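Long-range contacts in alpha-2,3-sialyltransferase (Campylobacter jejuni, PDB 2P2V), which probably transfers sialic acid from its CMP-activated donor onto the 3-position of a galactose-containing acceptor, the chain being the N-terminal catalytic part of a longer membrane protein: residues A65-P70 against N93-T98; C48-F53 against L74-T79; E125-L130 against C155-A160; K81-K86 against N256-I261. All coordinates share one frame; numbering follows the deposited sequence.

Interaction 1: A65-P70 against N93-T98. With CSF (cytidine-5'-monophosphate-3-fluoro-N-acetyl-neuraminic acid), chain O; EDO (1,2-ethanediol), chain D.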
# COMPACT_ATOMS: atom_id res chain seq x y z
N ALA A 65 -13.65 26.14 6.79
CA ALA A 65 -12.42 25.45 6.34
C ALA A 65 -11.54 26.50 5.73
O ALA A 65 -12.02 27.40 5.06
CB ALA A 65 -12.69 24.42 5.32
N VAL A 66 -10.23 26.30 5.87
CA VAL A 66 -9.31 27.11 5.11
C VAL A 66 -8.58 26.23 4.14
O VAL A 66 -8.45 25.02 4.37
CB VAL A 66 -8.19 27.79 6.02
CG1 VAL A 66 -8.81 28.89 6.96
CG2 VAL A 66 -7.42 26.75 6.83
N PHE A 67 -8.03 26.84 3.08
CA PHE A 67 -7.46 26.04 1.99
C PHE A 67 -6.13 26.65 1.64
O PHE A 67 -6.07 27.85 1.38
CB PHE A 67 -8.33 26.08 0.74
CG PHE A 67 -9.65 25.38 0.91
CD1 PHE A 67 -10.65 26.01 1.63
CD2 PHE A 67 -9.84 24.10 0.41
CE1 PHE A 67 -11.88 25.32 1.84
CE2 PHE A 67 -11.05 23.42 0.64
CZ PHE A 67 -12.03 24.03 1.34
N PHE A 68 -5.12 25.81 1.58
CA PHE A 68 -3.72 26.30 1.30
C PHE A 68 -3.05 25.43 0.24
O PHE A 68 -3.27 24.20 0.15
CB PHE A 68 -2.87 26.21 2.59
CG PHE A 68 -3.37 27.04 3.76
CD1 PHE A 68 -3.59 28.44 3.66
CD2 PHE A 68 -3.64 26.42 4.97
CE1 PHE A 68 -4.09 29.16 4.75
CE2 PHE A 68 -4.07 27.16 6.07
CZ PHE A 68 -4.28 28.56 5.94
N ASN A 69 -2.14 26.05 -0.52
CA ASN A 69 -1.43 25.37 -1.58
C ASN A 69 -0.22 24.58 -1.03
O ASN A 69 0.37 24.94 0.01
CB ASN A 69 -0.94 26.42 -2.63
CG ASN A 69 -2.12 27.04 -3.47
OD1 ASN A 69 -3.21 26.45 -3.58
ND2 ASN A 69 -1.90 28.22 -4.00
N PRO A 70 0.12 23.49 -1.69
CA PRO A 70 1.09 22.57 -1.15
C PRO A 70 2.44 23.26 -0.97
O PRO A 70 3.15 22.92 -0.07
CB PRO A 70 1.25 21.54 -2.24
CG PRO A 70 -0.09 21.54 -2.94
CD PRO A 70 -0.50 22.97 -2.93
N ASN A 93 -11.40 23.36 9.98
CA ASN A 93 -10.81 22.34 9.13
C ASN A 93 -9.71 23.00 8.34
O ASN A 93 -9.83 24.12 7.95
CB ASN A 93 -11.80 21.85 8.05
CG ASN A 93 -12.94 21.01 8.63
OD1 ASN A 93 -12.81 19.82 8.73
ND2 ASN A 93 -14.08 21.65 8.96
N ILE A 94 -8.69 22.23 7.99
CA ILE A 94 -7.60 22.81 7.20
C ILE A 94 -7.31 21.90 6.02
O ILE A 94 -6.95 20.74 6.24
CB ILE A 94 -6.26 22.95 8.02
CG1 ILE A 94 -6.45 23.90 9.19
CG2 ILE A 94 -5.18 23.49 7.05
CD1 ILE A 94 -5.22 23.94 10.19
N PHE A 95 -7.51 22.37 4.79
CA PHE A 95 -7.24 21.55 3.60
C PHE A 95 -5.97 22.01 2.87
O PHE A 95 -5.70 23.21 2.83
CB PHE A 95 -8.31 21.71 2.53
CG PHE A 95 -9.64 21.05 2.91
CD1 PHE A 95 -10.50 21.74 3.70
CD2 PHE A 95 -9.96 19.79 2.45
CE1 PHE A 95 -11.76 21.15 4.08
CE2 PHE A 95 -11.19 19.19 2.81
CZ PHE A 95 -12.07 19.91 3.61
N CYS A 96 -5.32 21.05 2.24
CA CYS A 96 -4.29 21.34 1.24
C CYS A 96 -4.92 21.15 -0.13
O CYS A 96 -5.43 20.06 -0.44
CB CYS A 96 -3.12 20.38 1.46
SG CYS A 96 -1.77 20.87 0.36
N SER A 97 -5.02 22.23 -0.89
CA SER A 97 -5.61 22.23 -2.24
C SER A 97 -4.75 21.45 -3.24
O SER A 97 -3.72 21.95 -3.77
CB SER A 97 -5.80 23.66 -2.70
OG SER A 97 -6.47 24.46 -1.74
N THR A 98 -5.15 20.20 -3.49
CA THR A 98 -4.33 19.24 -4.19
C THR A 98 -5.09 18.58 -5.33
O THR A 98 -6.31 18.47 -5.28
CB THR A 98 -3.84 18.12 -3.20
OG1 THR A 98 -4.91 17.73 -2.30
CG2 THR A 98 -2.60 18.62 -2.36
C5A CSF O . -1.00 32.43 -6.91
C4A CSF O . -2.20 32.82 -7.76
C2A CSF O . -3.77 31.64 -6.12
O6A CSF O . -2.59 31.42 -5.32
C6A CSF O . -1.46 32.33 -5.45
C3A CSF O . -3.37 31.84 -7.58
O4A CSF O . -1.83 32.78 -9.13
N5A CSF O . -0.01 33.52 -7.06
C7A CSF O . -0.37 31.81 -4.53
C8A CSF O . -0.87 31.69 -3.09
C9A CSF O . 0.19 31.07 -2.16
O9A CSF O . -0.25 31.07 -0.78
O8A CSF O . -1.31 33.01 -2.65
O7A CSF O . 0.11 30.56 -5.05
C1A CSF O . -4.64 30.39 -6.11
OBA CSF O . -5.56 30.33 -6.97
OAA CSF O . -4.39 29.49 -5.26
O1A CSF O . -4.66 32.69 -5.68
O2A CSF O . -3.91 35.05 -5.56
N1 CSF O . -8.65 36.21 -6.65
C2 CSF O . -9.22 36.81 -7.82
N3 CSF O . -8.78 38.03 -8.25
C4 CSF O . -7.83 38.69 -7.56
C5 CSF O . -7.26 38.12 -6.41
C6 CSF O . -7.70 36.88 -5.96
C3' CSF O . -7.76 32.98 -6.16
C2' CSF O . -8.75 33.71 -7.04
C1' CSF O . -9.15 34.90 -6.17
O4' CSF O . -8.72 34.65 -4.81
C4' CSF O . -8.10 33.37 -4.73
PA CSF O . -4.41 33.94 -4.66
O5' CSF O . -5.92 34.36 -4.22
C5' CSF O . -6.89 33.41 -3.79
O3' CSF O . -7.90 31.57 -6.29
O2' CSF O . -9.91 32.86 -7.30
N4 CSF O . -7.38 39.91 -7.98
O2 CSF O . -10.10 36.18 -8.46
O3A CSF O . -3.71 33.56 -3.39
C10 CSF O . 1.29 33.18 -7.01
O10 CSF O . 1.70 32.02 -6.84
C11 CSF O . 2.26 34.33 -7.17
F3A CSF O . -3.02 30.60 -8.07
C1 EDO D . -5.29 25.45 -5.78
O1 EDO D . -3.91 25.17 -6.11
C2 EDO D . -6.06 25.63 -7.08
O2 EDO D . -5.13 25.88 -8.15
O HOH W 1 -5.46 27.00 -1.89

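Interaction 2: C48-F53 against L74-T79. With CSF (cytidine-5'-monophosphate-3-fluoro-N-acetyl-neuraminic acid), chain O.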
# COMPACT_ATOMS: atom_id res chain seq x y z
N CYS A 48 -9.12 31.11 1.77
CA CYS A 48 -7.97 30.42 1.24
C CYS A 48 -6.74 31.30 1.40
O CYS A 48 -6.86 32.52 1.59
CB CYS A 48 -8.14 30.11 -0.26
SG CYS A 48 -8.34 31.50 -1.39
N ASN A 49 -5.59 30.65 1.31
CA ASN A 49 -4.33 31.36 1.11
C ASN A 49 -4.13 32.50 2.11
O ASN A 49 -4.25 32.25 3.31
CB ASN A 49 -4.20 31.76 -0.35
CG ASN A 49 -4.26 30.55 -1.31
OD1 ASN A 49 -4.05 29.41 -0.90
ND2 ASN A 49 -4.51 30.80 -2.58
N GLN A 50 -3.76 33.71 1.65
CA GLN A 50 -3.46 34.78 2.59
C GLN A 50 -4.70 35.57 3.05
O GLN A 50 -4.68 36.79 3.09
CB GLN A 50 -2.41 35.72 1.99
CG GLN A 50 -1.03 35.11 1.91
CD GLN A 50 -0.84 34.18 0.70
OE1 GLN A 50 -0.87 32.96 0.84
NE2 GLN A 50 -0.60 34.75 -0.49
N PHE A 51 -5.77 34.88 3.46
CA PHE A 51 -7.00 35.57 3.86
C PHE A 51 -6.77 36.49 5.08
O PHE A 51 -7.41 37.54 5.24
CB PHE A 51 -8.13 34.53 4.15
CG PHE A 51 -7.87 33.69 5.34
CD1 PHE A 51 -7.19 32.47 5.22
CD2 PHE A 51 -8.26 34.11 6.60
CE1 PHE A 51 -6.88 31.72 6.36
CE2 PHE A 51 -7.97 33.37 7.74
CZ PHE A 51 -7.26 32.16 7.62
N TYR A 52 -5.87 36.06 5.96
CA TYR A 52 -5.62 36.73 7.25
C TYR A 52 -4.85 38.05 7.07
O TYR A 52 -4.68 38.81 8.05
CB TYR A 52 -4.80 35.82 8.19
CG TYR A 52 -3.62 35.17 7.52
CD1 TYR A 52 -3.75 33.97 6.82
CD2 TYR A 52 -2.36 35.76 7.57
CE1 TYR A 52 -2.72 33.38 6.19
CE2 TYR A 52 -1.31 35.18 6.93
CZ TYR A 52 -1.47 33.98 6.24
OH TYR A 52 -0.41 33.38 5.61
N PHE A 53 -4.40 38.31 5.86
CA PHE A 53 -3.86 39.62 5.48
C PHE A 53 -4.94 40.72 5.60
O PHE A 53 -4.60 41.91 5.73
CB PHE A 53 -3.35 39.61 4.05
CG PHE A 53 -1.92 39.09 3.88
CD1 PHE A 53 -1.45 38.00 4.61
CD2 PHE A 53 -1.08 39.68 2.93
CE1 PHE A 53 -0.15 37.50 4.40
CE2 PHE A 53 0.25 39.21 2.74
CZ PHE A 53 0.70 38.12 3.47
N LEU A 74 3.57 24.11 4.67
CA LEU A 74 4.24 24.09 5.97
C LEU A 74 4.08 25.39 6.73
O LEU A 74 3.77 25.37 7.92
CB LEU A 74 5.76 23.79 5.75
CG LEU A 74 6.62 23.67 7.04
CD1 LEU A 74 6.55 22.31 7.64
CD2 LEU A 74 8.08 23.92 6.59
N GLN A 75 4.37 26.53 6.07
CA GLN A 75 4.23 27.83 6.73
C GLN A 75 2.74 28.16 7.01
O GLN A 75 2.39 28.65 8.09
CB GLN A 75 4.86 28.92 5.87
CG GLN A 75 6.39 28.71 5.72
CD GLN A 75 6.81 27.80 4.55
OE1 GLN A 75 6.00 27.06 3.98
NE2 GLN A 75 8.12 27.86 4.20
N GLN A 76 1.85 27.82 6.08
CA GLN A 76 0.45 28.22 6.29
C GLN A 76 -0.18 27.41 7.42
O GLN A 76 -1.07 27.92 8.17
CB GLN A 76 -0.36 27.96 5.02
CG GLN A 76 -0.07 28.80 3.81
CD GLN A 76 -0.47 30.24 3.93
OE1 GLN A 76 -0.49 30.83 5.02
NE2 GLN A 76 -0.82 30.82 2.80
N TYR A 77 0.19 26.14 7.52
CA TYR A 77 -0.32 25.29 8.63
C TYR A 77 0.04 25.90 9.99
O TYR A 77 -0.76 26.04 10.86
CB TYR A 77 0.26 23.88 8.50
CG TYR A 77 -0.24 22.89 9.54
CD1 TYR A 77 -1.48 22.25 9.37
CD2 TYR A 77 0.49 22.62 10.68
CE1 TYR A 77 -1.94 21.35 10.34
CE2 TYR A 77 0.03 21.69 11.66
CZ TYR A 77 -1.16 21.05 11.44
OH TYR A 77 -1.54 20.16 12.42
N HIS A 78 1.32 26.27 10.13
CA HIS A 78 1.80 26.93 11.33
C HIS A 78 1.07 28.28 11.54
O HIS A 78 0.64 28.61 12.66
CB HIS A 78 3.33 27.15 11.09
CG HIS A 78 3.96 28.08 12.09
ND1 HIS A 78 3.86 27.88 13.45
CD2 HIS A 78 4.71 29.19 11.92
CE1 HIS A 78 4.47 28.86 14.08
NE2 HIS A 78 5.00 29.67 13.17
N THR A 79 0.86 29.03 10.47
CA THR A 79 0.18 30.35 10.58
C THR A 79 -1.24 30.11 11.08
O THR A 79 -1.70 30.78 12.00
CB THR A 79 0.15 31.11 9.24
OG1 THR A 79 1.50 31.37 8.80
CG2 THR A 79 -0.53 32.47 9.41
C5A CSF O . -1.00 32.43 -6.91
C4A CSF O . -2.20 32.82 -7.76
C2A CSF O . -3.77 31.64 -6.12
O6A CSF O . -2.59 31.42 -5.32
C6A CSF O . -1.46 32.33 -5.45
C3A CSF O . -3.37 31.84 -7.58
O4A CSF O . -1.83 32.78 -9.13
N5A CSF O . -0.01 33.52 -7.06
C7A CSF O . -0.37 31.81 -4.53
C8A CSF O . -0.87 31.69 -3.09
C9A CSF O . 0.19 31.07 -2.16
O9A CSF O . -0.25 31.07 -0.78
O8A CSF O . -1.31 33.01 -2.65
O7A CSF O . 0.11 30.56 -5.05
C1A CSF O . -4.64 30.39 -6.11
OBA CSF O . -5.56 30.33 -6.97
OAA CSF O . -4.39 29.49 -5.26
O1A CSF O . -4.66 32.69 -5.68
O2A CSF O . -3.91 35.05 -5.56
N1 CSF O . -8.65 36.21 -6.65
C2 CSF O . -9.22 36.81 -7.82
N3 CSF O . -8.78 38.03 -8.25
C4 CSF O . -7.83 38.69 -7.56
C5 CSF O . -7.26 38.12 -6.41
C6 CSF O . -7.70 36.88 -5.96
C3' CSF O . -7.76 32.98 -6.16
C2' CSF O . -8.75 33.71 -7.04
C1' CSF O . -9.15 34.90 -6.17
O4' CSF O . -8.72 34.65 -4.81
C4' CSF O . -8.10 33.37 -4.73
PA CSF O . -4.41 33.94 -4.66
O5' CSF O . -5.92 34.36 -4.22
C5' CSF O . -6.89 33.41 -3.79
O3' CSF O . -7.90 31.57 -6.29
O2' CSF O . -9.91 32.86 -7.30
N4 CSF O . -7.38 39.91 -7.98
O2 CSF O . -10.10 36.18 -8.46
O3A CSF O . -3.71 33.56 -3.39
C10 CSF O . 1.29 33.18 -7.01
O10 CSF O . 1.70 32.02 -6.84
C11 CSF O . 2.26 34.33 -7.17
F3A CSF O . -3.02 30.60 -8.07
O HOH W 2 -1.82 28.93 0.39

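Interaction 3: E125-L130 against C155-A160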
# COMPACT_ATOMS: atom_id res chain seq x y z
N GLU A 125 -8.75 14.13 -2.06
CA GLU A 125 -9.48 12.96 -1.55
C GLU A 125 -10.98 13.27 -1.55
O GLU A 125 -11.83 12.33 -1.49
CB GLU A 125 -9.00 12.60 -0.14
CG GLU A 125 -7.59 11.97 -0.20
CD GLU A 125 -7.00 11.57 1.15
OE1 GLU A 125 -7.35 12.13 2.18
OE2 GLU A 125 -6.15 10.66 1.15
N VAL A 126 -11.30 14.55 -1.59
CA VAL A 126 -12.73 15.04 -1.54
C VAL A 126 -13.17 15.30 -2.95
O VAL A 126 -14.17 14.77 -3.39
CB VAL A 126 -12.91 16.29 -0.62
CG1 VAL A 126 -14.32 16.98 -0.81
CG2 VAL A 126 -12.66 15.97 0.82
N ILE A 127 -12.39 16.05 -3.75
CA ILE A 127 -12.88 16.34 -5.09
C ILE A 127 -12.81 15.14 -6.06
O ILE A 127 -13.44 15.18 -7.10
CB ILE A 127 -12.20 17.58 -5.76
CG1 ILE A 127 -10.70 17.36 -5.78
CG2 ILE A 127 -12.56 18.83 -4.97
CD1 ILE A 127 -10.02 18.21 -6.84
N GLU A 128 -12.10 14.08 -5.71
CA GLU A 128 -12.00 12.96 -6.63
C GLU A 128 -13.39 12.29 -6.78
O GLU A 128 -13.62 11.52 -7.70
CB GLU A 128 -10.95 11.94 -6.21
CG GLU A 128 -11.18 11.27 -4.86
CD GLU A 128 -10.06 10.33 -4.43
OE1 GLU A 128 -9.00 10.24 -5.12
OE2 GLU A 128 -10.21 9.72 -3.35
N ASN A 129 -14.24 12.57 -5.81
CA ASN A 129 -15.58 11.99 -5.80
C ASN A 129 -16.52 12.65 -6.79
O ASN A 129 -17.63 12.08 -7.10
CB ASN A 129 -16.16 12.05 -4.41
CG ASN A 129 -15.39 11.18 -3.43
OD1 ASN A 129 -15.10 10.01 -3.71
ND2 ASN A 129 -14.97 11.77 -2.31
N LEU A 130 -16.14 13.82 -7.28
CA LEU A 130 -16.86 14.50 -8.37
C LEU A 130 -16.31 13.94 -9.69
O LEU A 130 -15.51 14.57 -10.39
CB LEU A 130 -16.77 16.04 -8.26
CG LEU A 130 -17.15 16.73 -6.96
CD1 LEU A 130 -16.88 18.20 -7.07
CD2 LEU A 130 -18.65 16.49 -6.73
N CYS A 155 -15.06 25.84 -4.45
CA CYS A 155 -16.47 25.52 -4.90
C CYS A 155 -16.67 24.01 -5.11
O CYS A 155 -17.67 23.43 -4.68
CB CYS A 155 -16.80 26.26 -6.20
SG CYS A 155 -17.00 28.03 -5.98
N ALA A 156 -15.71 23.38 -5.78
CA ALA A 156 -15.72 21.95 -6.03
C ALA A 156 -15.74 21.21 -4.70
O ALA A 156 -16.53 20.27 -4.48
CB ALA A 156 -14.46 21.52 -6.98
N ILE A 157 -14.89 21.64 -3.74
CA ILE A 157 -14.86 20.99 -2.46
C ILE A 157 -16.23 21.11 -1.76
O ILE A 157 -16.77 20.10 -1.23
CB ILE A 157 -13.76 21.62 -1.52
CG1 ILE A 157 -12.38 21.20 -2.03
CG2 ILE A 157 -13.95 21.13 -0.09
CD1 ILE A 157 -11.93 19.81 -1.62
N ALA A 158 -16.77 22.32 -1.79
CA ALA A 158 -18.10 22.59 -1.16
C ALA A 158 -19.17 21.66 -1.75
O ALA A 158 -19.94 21.03 -0.99
CB ALA A 158 -18.48 24.05 -1.31
N ILE A 159 -19.18 21.54 -3.07
CA ILE A 159 -20.16 20.70 -3.81
C ILE A 159 -19.96 19.25 -3.46
O ILE A 159 -20.94 18.52 -3.13
CB ILE A 159 -20.08 20.97 -5.31
CG1 ILE A 159 -20.53 22.40 -5.57
CG2 ILE A 159 -20.85 19.94 -6.14
CD1 ILE A 159 -20.26 22.89 -6.92
N ALA A 160 -18.68 18.79 -3.44
CA ALA A 160 -18.45 17.43 -3.00
C ALA A 160 -18.90 17.14 -1.57
O ALA A 160 -19.23 16.01 -1.26
CB ALA A 160 -17.00 16.95 -3.25

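Interaction 4: K81-K86 against N256-I261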
# COMPACT_ATOMS: atom_id res chain seq x y z
N LYS A 81 -2.44 27.55 12.89
CA LYS A 81 -2.36 27.15 14.28
C LYS A 81 -2.12 28.37 15.18
O LYS A 81 -2.73 28.47 16.22
CB LYS A 81 -1.25 26.15 14.54
CG LYS A 81 -1.42 24.80 13.94
CD LYS A 81 -2.51 24.06 14.74
CE LYS A 81 -2.73 22.75 14.10
NZ LYS A 81 -3.67 21.92 14.91
N GLN A 82 -1.30 29.31 14.72
CA GLN A 82 -1.13 30.54 15.50
C GLN A 82 -2.37 31.47 15.49
O GLN A 82 -2.66 32.11 16.49
CB GLN A 82 0.09 31.28 14.99
CG GLN A 82 1.38 30.53 15.31
CD GLN A 82 1.57 30.28 16.79
OE1 GLN A 82 1.37 31.19 17.62
NE2 GLN A 82 2.03 29.08 17.13
N LEU A 83 -3.07 31.57 14.35
CA LEU A 83 -4.32 32.34 14.27
C LEU A 83 -5.27 31.78 15.28
O LEU A 83 -5.98 32.54 15.94
CB LEU A 83 -4.95 32.26 12.87
CG LEU A 83 -4.14 32.90 11.74
CD1 LEU A 83 -4.72 32.60 10.43
CD2 LEU A 83 -4.01 34.43 11.95
N ILE A 84 -5.29 30.46 15.42
CA ILE A 84 -6.24 29.77 16.31
C ILE A 84 -5.86 29.98 17.78
O ILE A 84 -6.70 30.39 18.60
CB ILE A 84 -6.30 28.26 16.02
CG1 ILE A 84 -6.90 28.03 14.62
CG2 ILE A 84 -7.01 27.51 17.17
CD1 ILE A 84 -6.57 26.71 13.98
N LEU A 85 -4.61 29.64 18.11
CA LEU A 85 -4.05 29.90 19.45
C LEU A 85 -4.16 31.36 19.93
O LEU A 85 -4.31 31.58 21.13
CB LEU A 85 -2.57 29.46 19.51
CG LEU A 85 -2.24 27.97 19.40
CD1 LEU A 85 -0.75 27.78 19.18
CD2 LEU A 85 -2.70 27.18 20.64
N LYS A 86 -4.03 32.33 19.03
CA LYS A 86 -4.07 33.75 19.38
C LYS A 86 -5.50 34.30 19.37
O LYS A 86 -5.71 35.52 19.51
CB LYS A 86 -3.22 34.56 18.41
CG LYS A 86 -1.69 34.35 18.60
CD LYS A 86 -0.90 35.33 17.73
CE LYS A 86 -1.49 36.79 17.84
NZ LYS A 86 -1.04 37.85 16.85
N ASN A 256 -2.01 44.21 16.61
CA ASN A 256 -0.94 43.25 16.51
C ASN A 256 -1.45 41.90 16.00
O ASN A 256 -0.95 40.84 16.38
CB ASN A 256 -0.20 43.17 17.84
CG ASN A 256 0.58 44.45 18.13
OD1 ASN A 256 0.01 45.54 18.23
ND2 ASN A 256 1.90 44.33 18.21
N SER A 257 -2.48 41.97 15.16
CA SER A 257 -2.94 40.81 14.41
C SER A 257 -1.81 40.27 13.53
O SER A 257 -1.04 41.03 12.96
CB SER A 257 -4.12 41.20 13.52
OG SER A 257 -5.28 41.27 14.32
N ILE A 258 -1.74 38.95 13.41
CA ILE A 258 -0.93 38.33 12.36
C ILE A 258 -1.41 38.85 11.01
O ILE A 258 -2.59 38.69 10.64
CB ILE A 258 -1.06 36.77 12.40
CG1 ILE A 258 -0.49 36.19 13.71
CG2 ILE A 258 -0.41 36.16 11.18
CD1 ILE A 258 -0.93 34.76 14.02
N ASN A 259 -0.50 39.46 10.28
CA ASN A 259 -0.83 40.05 9.00
C ASN A 259 0.10 39.66 7.90
O ASN A 259 0.05 40.22 6.81
CB ASN A 259 -0.83 41.58 9.10
CG ASN A 259 0.54 42.17 9.45
OD1 ASN A 259 1.50 41.47 9.81
ND2 ASN A 259 0.63 43.50 9.38
N ASP A 260 1.01 38.72 8.17
CA ASP A 260 1.92 38.19 7.13
C ASP A 260 2.04 36.70 7.46
O ASP A 260 1.74 36.31 8.59
CB ASP A 260 3.27 38.89 7.23
CG ASP A 260 4.13 38.74 5.98
OD1 ASP A 260 3.70 38.05 5.03
OD2 ASP A 260 5.27 39.29 5.97
N ILE A 261 2.39 35.90 6.45
CA ILE A 261 2.60 34.46 6.62
C ILE A 261 3.76 34.28 7.59
O ILE A 261 4.78 34.99 7.47
CB ILE A 261 2.85 33.74 5.25
CG1 ILE A 261 2.88 32.22 5.40
CG2 ILE A 261 4.16 34.27 4.51
CD1 ILE A 261 2.86 31.50 4.01

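Interaction 1: A65-P70 against N93-T98
The F67 ring lies beside the F95 ring with the planes 4° from parallel, slid so far that they barely overlap, with centroids 4.7 Å apart. F67 CD2 and CE2 meet CB, CG and CD1 of F95, the last lying 3.5 Å from CE2 over one face of the F67 ring; A65 CB meets the edge of the F95 ring at CE1. Both phenylalanines set CG anti to the carbonyl carbon (chi1 near -70°), and with F67 paired to F95 in register the side chains lie side by side, pointing the same way. V66, I94, F68 and C96 project from the other face of the sheet, where V66 CG2 touches I94 CG1 and F68 CD2 touches I94 CG2. The backbones join in parallel through V66 N to N93 O, F95 N to V66 O (2.8 Å), F68 N to F95 O and S97 N to F68 O. Beyond the strands, P70 CG packs on C96 SG at 3.8 Å. A water receives a hydrogen bond from S97 OG and donates one to N69 OD1, an atom that also accepts from ethanediol O1. N69 ND2 gives the donor analogue a bond to OAA of 3.1 Å and a weak one to O7A. These are adjacent strands of a right-handed beta-alpha-beta unit in a Rossmann-like parallel sheet, whose C-terminal ends carry the nucleotide-sugar site.

Interaction 2: C48-F53 against L74-T79
N49 and Q50 reach Q76 differently, the first through water and the second directly. N49 OD1 accepts a hydrogen bond from a water that accepts one from Q76 NE2; N49 ND2 donates to both O3A and OAA of the donor analogue, each at 3.0 Å, spanning phosphate and carboxylate. Q50, the centre of an inverse gamma turn, bends at chi2 (81°) and presents its amide to the glycerol tail of the sugar: OE1 accepts from O9A at 2.6 Å and NE2 donates to O8A at 2.9 Å. The same Q50 OE1 takes a weak bond from Q76 NE2, the two amide planes being 25° apart. The loop after strand 44-48 forms part of the sialyl-donor pocket, and helix 73-85 borders it through Q76, whose NE2 reaches sugar O9A through that water. Y52 would help to fix the rotation of the Q76 amide, its OH donating to OE1 over 2.6 Å, tilted somewhat from the amide plane, while the ring stands 87° to it. T79 CG2 lies over one face of the Y52 ring, a CH-pi contact 3.9 Å from the centroid. H78 ND1, on the same helix, bonds to Y139 OH of the second subunit.

Interaction 3: E125-L130 against C155-A160
L130 and A160 bury the most surface here, and they meet directly: L130 CG rests 3.7 Å from A160 CB. The leucine side chain spreads over the helix, CD1 coming 3.3 Å from A156 O and CD2 reaching I159 CG2 at 4.1 Å. CG, set anti to the carbonyl carbon (chi1 -52°), is the atom placed against the alanine. A160 CB is also touched by V126, at 3.6 Å from CG1, so the small methyl is held between a valine and a leucine. No hydrogen bond crosses; the contact is apolar packing of a short helix and the type I turn I127 to L130 against one side of a longer helix, away from the donor site. L130 is the N-cap residue of helix 131-144, and the turn therefore joins two helices while packing on a third. V126, third in buried surface, crosses I157 at about a right angle, I157 CD1 lying 3.8 Å from V126 CB. The same CD1 comes closer to I127 CG2, at 3.5 Å, and A156 CB touches that methyl too. Farther out, I127 packs on Y134 and I137 of helix 131-144, and L130 and I159 both lean on Y221 of helix 207-221.

Interaction 4: K81-K86 against N256-I261
I258 is met by Q82 and L83 of the last turn of helix 73-85 and by K86 just after its end. Its CD1 lies 3.7 Å from L83 CD2, and Q82 CB and K86 CD also touch this methyl. The lysine chain crosses the isoleucine obliquely and carries its ammonium past I258 CG1, 3.6 Å from NZ, to the backbone beyond. There K86 NZ donates to N256 O over 3.0 Å, with the nitrogen in the carbonyl plane and a C=O...N angle of 152°. K86 bends at chi3 (45°), which turns CE, the atom bearing NZ, away from an extended course. In the next shell E88 serves both segments: its OE2 forms a salt bridge with K86 NZ and its OE1 accepts from I258 N, which would help to hold the lysine and the isoleucine backbone in place. K86 is exposed while I258 and L83 are buried, so the polar pair borders an apolar contact. Behind Q82 CB the amide turns elsewhere, NE2 bonding to Y139 OH of the second subunit. I258 also touches T79, one turn earlier on the helix than L83, and I261 packs on Q75, Q76 and T79. The long loop between strand 224-227 and helix 268-283 thus runs over helix 73-85, with I261 also against helix 187-192.

From the N terminus, the loop after strand 44-48 comes first, and interaction 2 closes it onto helix 73-85. Interaction 1 crosses it: 65-70 lies between the segments of interaction 2, and 93-98 follows helix 73-85, so strand, helix and strand are tied to that loop; F67 O probably accepts from N49 N. Interaction 4 also crosses interaction 1, joining 81-86 to 256-261 and closing the longest loop, inside which interaction 3 is nested. Interactions 2 and 4 share helix 73-85 and touch through Y52 and I261. Interaction 3, on the opposite side of the chain's centre, reaches interaction 1 where I157 packs on F67.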